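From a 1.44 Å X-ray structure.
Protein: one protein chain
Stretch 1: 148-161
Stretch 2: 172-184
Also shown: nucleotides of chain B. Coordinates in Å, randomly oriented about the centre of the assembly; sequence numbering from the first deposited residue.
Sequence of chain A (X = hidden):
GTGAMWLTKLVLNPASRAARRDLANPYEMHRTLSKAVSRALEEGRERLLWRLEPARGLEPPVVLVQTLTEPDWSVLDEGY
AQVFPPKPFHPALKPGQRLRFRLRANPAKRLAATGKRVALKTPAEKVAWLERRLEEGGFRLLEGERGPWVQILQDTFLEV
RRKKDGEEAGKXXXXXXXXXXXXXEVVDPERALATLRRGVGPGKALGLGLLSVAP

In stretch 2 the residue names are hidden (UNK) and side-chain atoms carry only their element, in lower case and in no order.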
# COMPACT_ATOMS: atom_id res chain seq x y z
N PRO A 148 -17.37 10.67 -8.51
CA PRO A 148 -15.93 10.50 -8.65
C PRO A 148 -15.61 9.13 -9.24
O PRO A 148 -16.38 8.18 -9.08
CB PRO A 148 -15.42 10.59 -7.20
CG PRO A 148 -16.59 10.22 -6.37
CD PRO A 148 -17.79 10.74 -7.10
N TRP A 149 -14.49 9.06 -9.95
CA TRP A 149 -14.08 7.83 -10.59
C TRP A 149 -13.34 6.93 -9.60
O TRP A 149 -12.12 6.78 -9.66
CB TRP A 149 -13.19 8.14 -11.79
CG TRP A 149 -13.12 7.02 -12.76
CD1 TRP A 149 -13.02 5.69 -12.47
CD2 TRP A 149 -13.19 7.13 -14.18
NE1 TRP A 149 -13.01 4.96 -13.63
CE2 TRP A 149 -13.11 5.82 -14.70
CE3 TRP A 149 -13.31 8.20 -15.07
CZ2 TRP A 149 -13.14 5.55 -16.07
CZ3 TRP A 149 -13.34 7.93 -16.42
CH2 TRP A 149 -13.25 6.62 -16.91
N VAL A 150 -14.11 6.36 -8.68
CA VAL A 150 -13.55 5.43 -7.71
C VAL A 150 -14.59 4.38 -7.35
O VAL A 150 -15.78 4.68 -7.28
CB VAL A 150 -13.05 6.13 -6.44
CG1 VAL A 150 -14.21 6.78 -5.67
CG2 VAL A 150 -12.29 5.13 -5.56
N GLN A 151 -14.11 3.16 -7.15
CA GLN A 151 -14.94 2.06 -6.68
C GLN A 151 -14.34 1.53 -5.40
O GLN A 151 -13.10 1.51 -5.25
CB GLN A 151 -14.93 0.88 -7.66
CG GLN A 151 -15.08 1.17 -9.13
CD GLN A 151 -14.62 -0.02 -9.98
OE1 GLN A 151 -13.46 -0.09 -10.39
NE2 GLN A 151 -15.53 -0.96 -10.22
N ILE A 152 -15.19 1.05 -4.50
CA ILE A 152 -14.73 0.22 -3.39
C ILE A 152 -14.95 -1.24 -3.79
O ILE A 152 -16.08 -1.68 -3.92
CB ILE A 152 -15.43 0.56 -2.07
CG1 ILE A 152 -15.05 1.98 -1.64
CG2 ILE A 152 -14.99 -0.41 -0.99
CD1 ILE A 152 -15.83 2.50 -0.45
N LEU A 153 -13.85 -1.95 -4.01
CA LEU A 153 -13.91 -3.34 -4.48
C LEU A 153 -14.11 -4.33 -3.35
O LEU A 153 -14.61 -5.43 -3.57
CB LEU A 153 -12.61 -3.70 -5.20
CG LEU A 153 -12.22 -2.88 -6.43
CD1 LEU A 153 -10.94 -3.46 -7.03
CD2 LEU A 153 -13.33 -2.86 -7.44
N GLN A 154 -13.66 -3.96 -2.17
CA GLN A 154 -13.70 -4.84 -1.01
C GLN A 154 -13.65 -3.97 0.21
O GLN A 154 -12.96 -2.95 0.24
CB GLN A 154 -12.48 -5.79 -1.01
CG GLN A 154 -12.57 -6.86 0.09
CD GLN A 154 -11.29 -7.63 0.26
OE1 GLN A 154 -10.22 -7.05 0.35
NE2 GLN A 154 -11.40 -8.95 0.31
N ASP A 155 -14.41 -4.35 1.23
CA ASP A 155 -14.39 -3.66 2.50
C ASP A 155 -14.48 -4.76 3.54
O ASP A 155 -15.52 -5.42 3.69
CB ASP A 155 -15.57 -2.70 2.58
CG ASP A 155 -15.47 -1.74 3.75
OD1 ASP A 155 -14.89 -2.11 4.78
OD2 ASP A 155 -16.00 -0.61 3.62
N THR A 156 -13.37 -4.99 4.24
CA THR A 156 -13.28 -6.13 5.14
C THR A 156 -12.42 -5.77 6.34
O THR A 156 -12.12 -4.59 6.57
CB THR A 156 -12.74 -7.37 4.40
OG1 THR A 156 -12.87 -8.53 5.22
CG2 THR A 156 -11.28 -7.19 4.00
N PHE A 157 -12.05 -6.76 7.14
CA PHE A 157 -11.18 -6.53 8.28
C PHE A 157 -9.96 -7.44 8.21
O PHE A 157 -10.07 -8.60 7.82
CB PHE A 157 -11.93 -6.75 9.61
CG PHE A 157 -12.94 -5.67 9.91
CD1 PHE A 157 -14.23 -5.76 9.44
CD2 PHE A 157 -12.57 -4.56 10.64
CE1 PHE A 157 -15.15 -4.76 9.72
CE2 PHE A 157 -13.48 -3.56 10.91
CZ PHE A 157 -14.77 -3.66 10.45
N LEU A 158 -8.80 -6.90 8.55
CA LEU A 158 -7.62 -7.73 8.74
C LEU A 158 -7.64 -8.19 10.19
O LEU A 158 -7.90 -7.39 11.08
CB LEU A 158 -6.34 -6.93 8.50
CG LEU A 158 -6.20 -6.21 7.16
CD1 LEU A 158 -4.84 -5.55 7.08
CD2 LEU A 158 -6.39 -7.18 6.02
N GLU A 159 -7.38 -9.47 10.41
CA GLU A 159 -7.27 -10.00 11.76
C GLU A 159 -5.81 -10.00 12.15
O GLU A 159 -5.02 -10.80 11.63
CB GLU A 159 -7.85 -11.41 11.83
CG GLU A 159 -9.23 -11.54 11.20
CD GLU A 159 -10.29 -10.72 11.91
OE1 GLU A 159 -10.15 -10.50 13.13
OE2 GLU A 159 -11.26 -10.29 11.25
N VAL A 160 -5.43 -9.12 13.06
CA VAL A 160 -4.03 -8.94 13.40
C VAL A 160 -3.75 -9.34 14.84
O VAL A 160 -4.44 -8.91 15.77
CB VAL A 160 -3.58 -7.49 13.18
CG1 VAL A 160 -2.08 -7.37 13.39
CG2 VAL A 160 -3.98 -7.02 11.79
N ARG A 161 -2.73 -10.17 15.03
CA ARG A 161 -2.31 -10.58 16.36
C ARG A 161 -0.84 -10.20 16.59
O ARG A 161 0.05 -10.70 15.91
CB ARG A 161 -2.55 -12.07 16.56
CG ARG A 161 -4.03 -12.45 16.47
CD ARG A 161 -4.24 -13.90 16.07
NE ARG A 161 -4.51 -14.77 17.21
CZ ARG A 161 -3.66 -15.67 17.69
NH1 ARG A 161 -2.47 -15.82 17.12
NH2 ARG A 161 -3.99 -16.41 18.74
N UNK A 172 -5.96 -9.86 19.82
CA UNK A 172 -6.54 -9.82 18.48
C UNK A 172 -7.14 -8.45 18.17
O UNK A 172 -8.10 -8.02 18.81
c UNK A 172 -9.53 -11.90 17.05
c UNK A 172 -7.60 -10.89 15.80
c UNK A 172 -8.47 -10.81 17.06
c UNK A 172 -7.61 -10.90 18.32
N UNK A 173 -6.57 -7.78 17.18
CA UNK A 173 -7.11 -6.50 16.73
C UNK A 173 -7.65 -6.62 15.32
O UNK A 173 -7.07 -7.30 14.47
c UNK A 173 -7.71 -3.59 17.32
c UNK A 173 -5.38 -2.99 16.62
c UNK A 173 -6.52 -3.99 16.46
c UNK A 173 -6.04 -5.41 16.80
N UNK A 174 -8.77 -5.95 15.06
CA UNK A 174 -9.35 -5.93 13.74
C UNK A 174 -9.13 -4.58 13.09
O UNK A 174 -9.45 -3.54 13.66
c UNK A 174 -10.84 -6.25 13.80
c UNK A 174 -11.12 -7.68 14.21
n UNK A 174 -13.06 -9.01 14.75
c UNK A 174 -12.45 -7.84 14.90
o UNK A 174 -12.93 -6.92 15.56
N UNK A 175 -8.56 -4.60 11.89
CA UNK A 175 -8.22 -3.38 11.18
C UNK A 175 -9.03 -3.33 9.90
O UNK A 175 -8.94 -4.22 9.07
c UNK A 175 -5.91 -3.44 12.12
c UNK A 175 -6.72 -3.33 10.85
c UNK A 175 -6.38 -2.06 10.08
N UNK A 176 -9.85 -2.29 9.75
CA UNK A 176 -10.68 -2.17 8.56
C UNK A 176 -9.83 -1.91 7.32
O UNK A 176 -9.00 -1.00 7.29
c UNK A 176 -12.71 -1.07 7.58
c UNK A 176 -11.75 -1.09 8.75
c UNK A 176 -13.97 -0.29 7.84
o UNK A 176 -14.10 0.41 8.84
n UNK A 176 -14.91 -0.44 6.94
N UNK A 177 -10.06 -2.72 6.29
CA UNK A 177 -9.28 -2.64 5.06
C UNK A 177 -10.22 -2.39 3.90
O UNK A 177 -11.07 -3.23 3.58
c UNK A 177 -8.49 -3.92 4.86
N UNK A 178 -10.06 -1.23 3.27
CA UNK A 178 -10.93 -0.80 2.19
C UNK A 178 -10.09 -0.75 0.92
O UNK A 178 -9.08 -0.03 0.86
c UNK A 178 -11.49 0.60 2.50
c UNK A 178 -12.41 1.06 1.38
c UNK A 178 -12.24 0.58 3.80
N UNK A 179 -10.49 -1.54 -0.08
CA UNK A 179 -9.78 -1.61 -1.35
C UNK A 179 -10.42 -0.68 -2.37
O UNK A 179 -11.54 -0.94 -2.84
c UNK A 179 -9.17 -4.71 -3.60
c UNK A 179 -9.02 -3.27 -3.19
c UNK A 179 -9.77 -3.05 -1.87
c UNK A 179 -7.54 -2.90 -3.05
N UNK A 180 -9.72 0.40 -2.70
CA UNK A 180 -10.17 1.40 -3.66
C UNK A 180 -9.50 1.15 -5.01
O UNK A 180 -8.31 0.82 -5.07
c UNK A 180 -11.61 3.82 -1.89
c UNK A 180 -12.11 4.36 -0.70
c UNK A 180 -10.00 3.91 0.36
c UNK A 180 -9.73 2.81 -3.25
c UNK A 180 -11.31 4.39 0.43
c UNK A 180 -9.51 3.39 -0.82
c UNK A 180 -10.31 3.32 -1.95
N UNK A 181 -10.25 1.36 -6.09
CA UNK A 181 -9.68 1.37 -7.44
C UNK A 181 -10.34 2.48 -8.22
O UNK A 181 -11.55 2.69 -8.10
c UNK A 181 -9.94 0.04 -8.14
c UNK A 181 -9.25 -0.08 -9.47
o UNK A 181 -8.31 -2.17 -10.08
c UNK A 181 -9.35 -1.48 -10.03
o UNK A 181 -10.47 -1.88 -10.41
N UNK A 182 -9.59 3.22 -9.02
CA UNK A 182 -10.19 4.28 -9.80
C UNK A 182 -9.21 4.95 -10.73
O UNK A 182 -8.21 4.35 -11.14
N UNK A 183 -9.54 6.18 -11.08
CA UNK A 183 -8.68 6.97 -11.96
C UNK A 183 -8.44 8.33 -11.31
O UNK A 183 -9.33 8.94 -10.73
c UNK A 183 -9.30 7.14 -13.35
c UNK A 183 -9.53 7.97 -16.97
n UNK A 183 -8.68 8.60 -17.78
n UNK A 183 -10.72 8.50 -16.74
c UNK A 183 -9.42 5.84 -14.12
c UNK A 183 -10.04 6.06 -15.49
n UNK A 183 -9.18 6.83 -16.40
N UNK A 184 -7.20 8.78 -11.41
CA UNK A 184 -6.82 10.06 -10.82
C UNK A 184 -5.95 10.85 -11.78
O UNK A 184 -5.56 10.37 -12.85
c UNK A 184 -6.13 9.85 -9.47
c UNK A 184 -4.88 8.96 -9.41
c UNK A 184 -4.49 8.68 -7.97
c UNK A 184 -3.71 9.59 -10.15
P C B 2 -9.28 1.78 21.25
OP1 C B 2 -9.36 2.09 22.70
OP2 C B 2 -8.69 2.79 20.34
O5' C B 2 -8.58 0.38 21.03
C5' C B 2 -8.32 -0.47 22.13
C4' C B 2 -6.87 -0.89 22.18
O4' C B 2 -6.51 -1.61 20.98
C3' C B 2 -5.84 0.23 22.23
O3' C B 2 -5.71 0.83 23.50
C2' C B 2 -4.58 -0.49 21.77
O2' C B 2 -4.10 -1.34 22.80
C1' C B 2 -5.16 -1.37 20.66
N1 C B 2 -5.09 -0.70 19.34
C2 C B 2 -3.87 -0.75 18.67
O2 C B 2 -2.92 -1.34 19.21
N3 C B 2 -3.76 -0.16 17.46
C4 C B 2 -4.81 0.47 16.92
N4 C B 2 -4.67 1.04 15.72
C5 C B 2 -6.08 0.53 17.59
C6 C B 2 -6.17 -0.06 18.79
O HOH W 1 -9.67 -4.64 1.47

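Position 172 carries four side-chain carbons, forked at the second, with an end near Glu159 and Arg161: a leucine. Leu172 CD1 lies 3.7 Å from Glu159 OE1 and 4.0 Å from Arg161 CG, but high B factors make this end of the contact less certain.

Position 173 repeats that forked four-carbon pattern beside Val160, so it is Leu173. Its backbone pairs with Val160 in both directions (Leu173 N to Val160 O and Leu173 O to Val160 N, each 2.8 Å), while Leu173 CD2 comes within 3.4 Å of N3 of the nucleotide C2.

At 174 three carbons, close to Glu159, end in one O and one N, an amide: Gln174, whose CG is 3.2 Å from Glu159 OE1.

Position 175 has one carbon bearing two more, set against Val160, the beta-branch of valine. Val175 CG2 packs 4.1 Å from Val160 CG2.

Position 176 again shows three carbons, the last with O and N, against the Phe157 ring and near Asp155; this is Gln176. Its CG lies over one face of that ring, but the amide orientation is uncertain.

A single carbon at 177, facing Leu158, defines Ala177. This CB sits 4.0 Å from Leu158 CG, and a water donates to both Gln154 OE1 and, weakly, Ala177 O.

Three carbons, branched at the first and touching Ile152, make 178 a valine; Val178 CG1 meets Ile152 CG2 at 3.8 Å.

Position 179 has four carbons forked at the second, against Leu153, hence Leu179, with CD2 3.9 Å from Leu153 CB.

At position 180 one carbon is followed by a six-carbon ring, near Val150 and Ile152: Phe180. Phe180 CE1 lies 3.9 Å from Ile152 CG1 and CD1 4.0 Å from Val150 CG2.

At 181 three carbons end in two oxygens, close to Leu153: Glu181. Its OE1 is 3.8 Å from Leu153 CD1.

Position 182 has no side-chain atom, and its CA approaches Trp149 O at 3.2 Å, so it is Gly182. An ideal CB would lie 2.1 Å from Trp149 O, a clash.

At 183 three carbons, a nitrogen, then a carbon with two further nitrogens, over the Trp149 ring, give Arg183. Arg183 CD stands 3.3 Å and CZ 4.1 Å from the centroid of the Trp149 six-membered ring, as CH-pi and cation-pi contacts.

Position 184, four carbons forked at the second, touches nothing on stretch 1; it is Leu184, its CB pointing away.

The contact is an antiparallel strand pair, its axes at 147°, burying 1331 Å². Eleven backbone hydrogen bonds set the register. Leu179 O accepts from Leu153 N (2.8 Å), whereas Leu179 N donates to Gln154 O (2.9 Å), so stretch 1 accommodates one extra residue there. Apolar contacts supplement this ladder on both faces: Ile152 with Phe180, and Leu158 with Ala177.

Stretch 2, residues 172-184: LLQVQAVLFEGRL
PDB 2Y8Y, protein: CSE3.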